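Local coordinates for Pgp2 (Campylobacter jejuni subsp. jejuni, PDB 6XJ6), which probably trims peptidoglycan as an LD-carboxypeptidase and directs helical cell shape, with an accessory NTF2-like domain whose pocket binds peptidoglycan, at residues Gln5-Phe8 against Trp9-Glu12; Ala178-Phe181 against Thr182-Leu185; Leu139-Asn142 against Asn143-Lys146. All coordinates share one frame; numbering follows the deposited sequence.

Contact 1: residues Gln5-Phe8 against Trp9-Glu12; sequences QKDF and WLSE
Phe8 and Trp9 meet as an edge-to-face aromatic pair: the rim of the phenyl ring, led by CD2 and CE2, is aimed at the face of the indole. The centroid of the Phe8 ring lies 4.9 Å from that of the Trp9 six-membered ring, and the planes stand at 76°. The closest ring atoms are Phe8 CD2 and Trp9 CE2, 3.7 Å apart. The torsions fit this approach: Phe8 carries CG opposite its own N (chi1 166°), Trp9 opposite its carbonyl carbon.

A second aromatic interaction is of the CH-pi type. One turn on, Glu12 bends at chi2 and lays CG over a face of Phe8, 3.8 Å from the ring centroid. Its carboxylate continues across the rim almost parallel to the ring, the planes only 3° apart.

Polar contacts come mainly from the backbone. Helical hydrogen bonds run from Leu10 N to Lys6 O (2.9 Å), from Ser11 N to Asp7 O and from Glu12 N to Phe8 O, while Gln5 holds the N-cap position. On another side of the helix, Leu10 CD1 rests 3.5 Å from Asp7 OD1. Two polar ends look beyond this turn: Lys6 NZ forms a salt bridge with Asp171 and Trp9 NE1 bonds to His3 O.

Chemically, Phe8 meets a buried indole through its edge, aliphatic carbon over one face and the ring of His3 as well, so dispersion and CH-pi contacts probably steady the ring on this largely exposed helix, with the Glu12 carboxylate lying nearly parallel to it.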
loop_
_atom_site.group_PDB
_atom_site.type_symbol
_atom_site.label_atom_id
_atom_site.label_comp_id
_atom_site.label_asym_id
_atom_site.label_seq_id
_atom_site.Cartn_x
_atom_site.Cartn_y
_atom_site.Cartn_z
ATOM N N GLN A 5 22.266 -7.231 -0.571
ATOM C CA GLN A 5 22.347 -8.551 0.029
ATOM C C GLN A 5 21.183 -8.751 0.992
ATOM O O GLN A 5 20.985 -7.957 1.916
ATOM C CB GLN A 5 23.670 -8.720 0.784
ATOM C CG GLN A 5 24.942 -8.359 -0.010
ATOM C CD GLN A 5 24.957 -8.912 -1.419
ATOM O OE1 GLN A 5 24.595 -10.067 -1.656
ATOM N NE2 GLN A 5 25.377 -8.084 -2.368
ATOM N N LYS A 6 20.423 -9.824 0.777
ATOM C CA LYS A 6 19.310 -10.142 1.664
ATOM C C LYS A 6 19.750 -10.205 3.122
ATOM O O LYS A 6 19.039 -9.729 4.016
ATOM C CB LYS A 6 18.689 -11.479 1.253
ATOM C CG LYS A 6 17.557 -11.921 2.169
ATOM C CD LYS A 6 16.772 -13.093 1.606
ATOM C CE LYS A 6 17.356 -14.420 2.023
ATOM N NZ LYS A 6 16.465 -15.549 1.606
ATOM N N ASP A 7 20.907 -10.807 3.393
ATOM C CA ASP A 7 21.292 -11.013 4.781
ATOM C C ASP A 7 21.653 -9.712 5.479
ATOM O O ASP A 7 21.570 -9.637 6.711
ATOM C CB ASP A 7 22.443 -12.012 4.874
ATOM C CG ASP A 7 21.996 -13.437 4.598
ATOM O OD1 ASP A 7 20.829 -13.643 4.192
ATOM O OD2 ASP A 7 22.812 -14.355 4.789
ATOM N N PHE A 8 22.055 -8.685 4.730
ATOM C CA PHE A 8 22.228 -7.378 5.344
ATOM C C PHE A 8 20.903 -6.892 5.911
ATOM O O PHE A 8 20.827 -6.430 7.056
ATOM C CB PHE A 8 22.772 -6.381 4.325
ATOM C CG PHE A 8 22.668 -4.953 4.776
ATOM C CD1 PHE A 8 23.570 -4.429 5.683
ATOM C CD2 PHE A 8 21.657 -4.140 4.305
ATOM C CE1 PHE A 8 23.465 -3.118 6.100
ATOM C CE2 PHE A 8 21.547 -2.834 4.722
ATOM C CZ PHE A 8 22.452 -2.323 5.618
ATOM N N TRP A 9 19.838 -7.009 5.120
ATOM C CA TRP A 9 18.533 -6.559 5.577
ATOM C C TRP A 9 17.994 -7.437 6.698
ATOM O O TRP A 9 17.337 -6.936 7.614
ATOM C CB TRP A 9 17.577 -6.493 4.393
ATOM C CG TRP A 9 17.987 -5.430 3.459
ATOM C CD1 TRP A 9 18.498 -5.580 2.200
ATOM C CD2 TRP A 9 17.952 -4.023 3.715
ATOM N NE1 TRP A 9 18.779 -4.348 1.658
ATOM C CE2 TRP A 9 18.450 -3.376 2.569
ATOM C CE3 TRP A 9 17.543 -3.249 4.805
ATOM C CZ2 TRP A 9 18.545 -1.990 2.481
ATOM C CZ3 TRP A 9 17.644 -1.878 4.718
ATOM C CH2 TRP A 9 18.137 -1.262 3.563
ATOM N N LEU A 10 18.266 -8.744 6.659
ATOM C CA LEU A 10 17.876 -9.584 7.786
ATOM C C LEU A 10 18.501 -9.071 9.073
ATOM O O LEU A 10 17.837 -9.006 10.113
ATOM C CB LEU A 10 18.277 -11.037 7.540
ATOM C CG LEU A 10 17.475 -11.813 6.496
ATOM C CD1 LEU A 10 18.086 -13.189 6.301
ATOM C CD2 LEU A 10 16.010 -11.922 6.890
ATOM N N SER A 11 19.775 -8.679 9.010
ATOM C CA SER A 11 20.457 -8.152 10.187
ATOM C C SER A 11 19.841 -6.832 10.633
ATOM O O SER A 11 19.651 -6.603 11.834
ATOM C CB SER A 11 21.946 -7.982 9.880
ATOM O OG SER A 11 22.620 -7.386 10.967
ATOM N N GLU A 12 19.515 -5.954 9.678
ATOM C CA GLU A 12 18.908 -4.674 10.021
ATOM C C GLU A 12 17.545 -4.869 10.669
ATOM O O GLU A 12 17.202 -4.172 11.633
ATOM C CB GLU A 12 18.772 -3.812 8.766
ATOM C CG GLU A 12 20.090 -3.442 8.123
ATOM C CD GLU A 12 20.948 -2.574 9.019
ATOM O OE1 GLU A 12 20.598 -1.393 9.213
ATOM O OE2 GLU A 12 21.966 -3.080 9.537
#

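Contact 2: residues Ala178-Phe181 against Thr182-Leu185; sequences ADLF and TWKL
Thr182 turns OG1 opposite its carbonyl carbon and beside its own N (chi1 -58°), which swings the hydroxyl back along the helix to Ala178 O. The hydroxyl donates to that oxygen over 2.8 Å, and Thr182 N donates to it as well, at 3.0 Å. The two donors approach from opposite faces of the Ala178 carbonyl plane, OG1 lying 36° out of it, so one backbone oxygen is gripped twice by a single residue and the hydroxyl is satisfied within the helix.

Leu180 and Trp183 both extend CG opposite the backbone N. Leu180 CD1 thereby reaches the benzo end of the indole, 3.8 Å from Trp183 CE3, while Leu180 O lies near the indole plane at its edge. Phe181 and Lys184 run alongside each other in the same direction, with Phe181 CD1 3.9 Å from Lys184 CD. The lysine stays extended until a bend at chi4, and its NZ finds Ile231 O.

Regular helical bonding underlies these contacts, as in Trp183 N to Asp179 O at 2.8 Å with an N-H...O angle of 167°.

Within the NTF2-like domain, helix 170-188 lies against its curled antiparallel sheet: Leu180 and Trp183 pack on Phe233 of strand 232-240 and Phe254 of strand 249-260. Trp183 also meets strand 281-283, and its NE1 bonds to Tyr199 OH beyond helix 192-196, whose Tyr195 ring lies nearly parallel to the indole.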
loop_
_atom_site.group_PDB
_atom_site.type_symbol
_atom_site.label_atom_id
_atom_site.label_comp_id
_atom_site.label_asym_id
_atom_site.label_seq_id
_atom_site.Cartn_x
_atom_site.Cartn_y
_atom_site.Cartn_z
ATOM N N ALA A 178 16.681 -6.223 -0.919
ATOM C CA ALA A 178 17.849 -6.514 -1.738
ATOM C C ALA A 178 17.520 -6.379 -3.220
ATOM O O ALA A 178 18.319 -5.833 -3.992
ATOM C CB ALA A 178 18.372 -7.908 -1.416
ATOM N N ASP A 179 16.343 -6.861 -3.637
ATOM C CA ASP A 179 15.928 -6.701 -5.027
ATOM C C ASP A 179 15.748 -5.230 -5.382
ATOM O O ASP A 179 16.141 -4.791 -6.471
ATOM C CB ASP A 179 14.618 -7.447 -5.274
ATOM C CG ASP A 179 14.787 -8.950 -5.319
ATOM O OD1 ASP A 179 15.930 -9.431 -5.479
ATOM O OD2 ASP A 179 13.755 -9.654 -5.212
ATOM N N LEU A 180 15.139 -4.457 -4.479
ATOM C CA LEU A 180 14.943 -3.031 -4.720
ATOM C C LEU A 180 16.262 -2.336 -5.041
ATOM O O LEU A 180 16.343 -1.539 -5.981
ATOM C CB LEU A 180 14.296 -2.395 -3.492
ATOM C CG LEU A 180 14.007 -0.895 -3.574
ATOM C CD1 LEU A 180 12.879 -0.620 -4.554
ATOM C CD2 LEU A 180 13.669 -0.353 -2.206
ATOM N N PHE A 181 17.305 -2.601 -4.246
ATOM C CA PHE A 181 18.575 -1.922 -4.474
ATOM C C PHE A 181 19.324 -2.494 -5.673
ATOM O O PHE A 181 20.133 -1.787 -6.286
ATOM C CB PHE A 181 19.407 -1.914 -3.189
ATOM C CG PHE A 181 18.951 -0.868 -2.228
ATOM C CD1 PHE A 181 19.410 0.432 -2.337
ATOM C CD2 PHE A 181 18.003 -1.158 -1.269
ATOM C CE1 PHE A 181 18.961 1.415 -1.485
ATOM C CE2 PHE A 181 17.545 -0.175 -0.413
ATOM C CZ PHE A 181 18.027 1.113 -0.521
ATOM N N THR A 182 19.059 -3.754 -6.030
ATOM C CA THR A 182 19.621 -4.319 -7.251
ATOM C C THR A 182 18.971 -3.691 -8.474
ATOM O O THR A 182 19.651 -3.368 -9.458
ATOM C CB THR A 182 19.412 -5.835 -7.252
ATOM O OG1 THR A 182 20.039 -6.407 -6.090
ATOM C CG2 THR A 182 20.002 -6.474 -8.512
ATOM N N TRP A 183 17.652 -3.502 -8.417
ATOM C CA TRP A 183 16.933 -2.790 -9.467
ATOM C C TRP A 183 17.416 -1.348 -9.578
ATOM O O TRP A 183 17.631 -0.840 -10.686
ATOM C CB TRP A 183 15.443 -2.876 -9.130
ATOM C CG TRP A 183 14.478 -1.984 -9.872
ATOM C CD1 TRP A 183 13.975 -2.167 -11.129
ATOM C CD2 TRP A 183 13.844 -0.813 -9.354
ATOM N NE1 TRP A 183 13.090 -1.165 -11.433
ATOM C CE2 TRP A 183 12.989 -0.321 -10.356
ATOM C CE3 TRP A 183 13.923 -0.129 -8.138
ATOM C CZ2 TRP A 183 12.215 0.825 -10.181
ATOM C CZ3 TRP A 183 13.165 1.011 -7.967
ATOM C CH2 TRP A 183 12.320 1.478 -8.985
ATOM N N LYS A 184 17.621 -0.683 -8.436
ATOM C CA LYS A 184 18.159 0.675 -8.433
ATOM C C LYS A 184 19.515 0.731 -9.127
ATOM O O LYS A 184 19.779 1.634 -9.933
ATOM C CB LYS A 184 18.284 1.163 -6.988
ATOM C CG LYS A 184 18.871 2.557 -6.823
ATOM C CD LYS A 184 19.011 2.899 -5.347
ATOM C CE LYS A 184 19.695 4.226 -5.126
ATOM N NZ LYS A 184 21.126 4.199 -5.545
ATOM N N LEU A 185 20.397 -0.221 -8.819
ATOM C CA LEU A 185 21.721 -0.217 -9.431
ATOM C C LEU A 185 21.627 -0.426 -10.936
ATOM O O LEU A 185 22.376 0.188 -11.705
ATOM C CB LEU A 185 22.591 -1.305 -8.798
ATOM C CG LEU A 185 24.021 -1.393 -9.341
ATOM C CD1 LEU A 185 24.781 -0.108 -9.045
ATOM C CD2 LEU A 185 24.754 -2.582 -8.754
#

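Contact 3: residues Leu139-Asn142 against Asn143-Lys146; sequences LFNN and NLEK
Phe140 and Asn143 send their side chains in the same direction, side by side, with the amide at the edge of the phenyl ring. Asn143 ND2 lies near the ring plane, 3.8 Å from Phe140 CB, and the amide plane is turned 68° from the ring. This is an edge contact, not a stack. The amide nitrogen bonds to Gln55 OE1, which also accepts from Phe140 N, so one glutamine ties both residues together.

Asn141 and Leu144 meet differently, their side chains crossing at a slant: Leu144 CD1 comes 3.8 Å from Asn141 OD1, an oxygen bonded to Tyr121 N. On the buried side Leu144 CD2 approaches Leu139 CD1 at 4.2 Å, a loose apolar touch.

The backbone beneath is only beginning to coil. Asn143 N bonds to Phe140 O at 2.9 Å and Leu144 N to Asn141 O at 3.1 Å, both spanning three residues, and the second donor stands 68° out of the carbonyl plane. Where four-residue bonds would follow, waters bridge: one joins Asn141 O (2.6 Å) to Glu145 N, another Asn142 O to Lys146 N.

This first turn of helix 141-151 follows strand 137-138 in the catalytic domain. Leu139 shares backbone bonds with His119, a predicted active-site residue ending strand 117-119, while Leu139 and Asn143 pack against Phe53 on strand 48-56.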
loop_
_atom_site.group_PDB
_atom_site.type_symbol
_atom_site.label_atom_id
_atom_site.label_comp_id
_atom_site.label_asym_id
_atom_site.label_seq_id
_atom_site.Cartn_x
_atom_site.Cartn_y
_atom_site.Cartn_z
ATOM N N LEU A 139 -17.906 2.616 11.836
ATOM C CA LEU A 139 -17.663 2.388 13.250
ATOM C C LEU A 139 -18.735 3.097 14.063
ATOM O O LEU A 139 -19.266 4.127 13.644
ATOM C CB LEU A 139 -16.304 2.967 13.643
ATOM C CG LEU A 139 -15.106 2.362 12.926
ATOM C CD1 LEU A 139 -13.830 3.086 13.328
ATOM C CD2 LEU A 139 -14.996 0.882 13.248
ATOM N N PHE A 140 -19.049 2.547 15.236
ATOM C CA PHE A 140 -20.062 3.169 16.077
ATOM C C PHE A 140 -19.643 4.591 16.435
ATOM O O PHE A 140 -18.468 4.868 16.695
ATOM C CB PHE A 140 -20.285 2.329 17.338
ATOM C CG PHE A 140 -20.931 1.002 17.065
ATOM C CD1 PHE A 140 -22.124 0.936 16.362
ATOM C CD2 PHE A 140 -20.355 -0.176 17.503
ATOM C CE1 PHE A 140 -22.729 -0.277 16.106
ATOM C CE2 PHE A 140 -20.957 -1.394 17.245
ATOM C CZ PHE A 140 -22.143 -1.444 16.547
ATOM N N ASN A 141 -20.617 5.505 16.433
ATOM C CA ASN A 141 -20.299 6.911 16.660
ATOM C C ASN A 141 -19.602 7.120 17.998
ATOM O O ASN A 141 -18.715 7.974 18.106
ATOM C CB ASN A 141 -21.568 7.759 16.568
ATOM C CG ASN A 141 -22.098 7.826 15.159
ATOM O OD1 ASN A 141 -21.367 7.558 14.207
ATOM N ND2 ASN A 141 -23.375 8.167 15.017
ATOM N N ASN A 142 -19.968 6.332 19.012
ATOM C CA ASN A 142 -19.385 6.453 20.342
ATOM C C ASN A 142 -17.955 5.936 20.415
ATOM O O ASN A 142 -17.326 6.067 21.473
ATOM C CB ASN A 142 -20.247 5.702 21.359
ATOM C CG ASN A 142 -20.395 4.226 21.027
ATOM O OD1 ASN A 142 -19.666 3.687 20.195
ATOM N ND2 ASN A 142 -21.344 3.567 21.680
ATOM N N ASN A 143 -17.443 5.330 19.341
ATOM C CA ASN A 143 -16.051 4.923 19.252
ATOM C C ASN A 143 -15.236 5.817 18.334
ATOM O O ASN A 143 -14.011 5.671 18.280
ATOM C CB ASN A 143 -15.953 3.476 18.749
ATOM C CG ASN A 143 -16.607 2.487 19.696
ATOM O OD1 ASN A 143 -16.652 2.704 20.912
ATOM N ND2 ASN A 143 -17.121 1.393 19.146
ATOM N N LEU A 144 -15.875 6.744 17.617
ATOM C CA LEU A 144 -15.172 7.491 16.582
ATOM C C LEU A 144 -14.263 8.562 17.160
ATOM O O LEU A 144 -13.246 8.892 16.540
ATOM C CB LEU A 144 -16.164 8.109 15.601
ATOM C CG LEU A 144 -16.450 7.240 14.383
ATOM C CD1 LEU A 144 -17.583 7.849 13.589
ATOM C CD2 LEU A 144 -15.226 7.079 13.488
ATOM N N GLU A 145 -14.602 9.125 18.321
ATOM C CA GLU A 145 -13.697 10.076 18.955
ATOM C C GLU A 145 -12.381 9.406 19.320
ATOM O O GLU A 145 -11.307 9.979 19.105
ATOM C CB GLU A 145 -14.348 10.703 20.189
ATOM C CG GLU A 145 -15.439 11.712 19.865
ATOM C CD GLU A 145 -14.922 12.900 19.074
ATOM O OE1 GLU A 145 -13.685 13.060 18.971
ATOM O OE2 GLU A 145 -15.753 13.671 18.551
ATOM N N LYS A 146 -12.440 8.180 19.851
ATOM C CA LYS A 146 -11.209 7.471 20.180
ATOM C C LYS A 146 -10.421 7.134 18.924
ATOM O O LYS A 146 -9.197 7.300 18.888
ATOM C CB LYS A 146 -11.509 6.203 20.980
ATOM C CG LYS A 146 -10.242 5.395 21.291
ATOM C CD LYS A 146 -10.493 4.181 22.180
ATOM C CE LYS A 146 -9.185 3.432 22.441
ATOM N NZ LYS A 146 -9.335 2.297 23.399
HETATM O O HOH W 1 -17.066 9.063 19.820
HETATM O O HOH W 2 -14.709 7.429 21.426
#

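Overall arrangement
Contacts 1 and 2 belong to one neighbourhood, their centres 13 Å apart: Trp9 CZ2 packs 3.6 Å from Phe181 CE2, joining helix 6-13 to helix 170-188. Contact 1 is a surface contact, built on an edge-to-face aromatic pair and a carboxylate-bearing chain; contact 2 is more deeply set, with its large apolar groups directed into the NTF2-like sheet. Contact 3, also partly buried, stands apart in the L,D-transpeptidase domain, across the chain's centre from contact 2 and with nearest atoms about 32 Å from it. Its three-residue backbone bonds and bridging waters mark a helix start, while the amides of Asn141 and Asn143 bond outward, in contrast to the direct four-residue bonds of the other two.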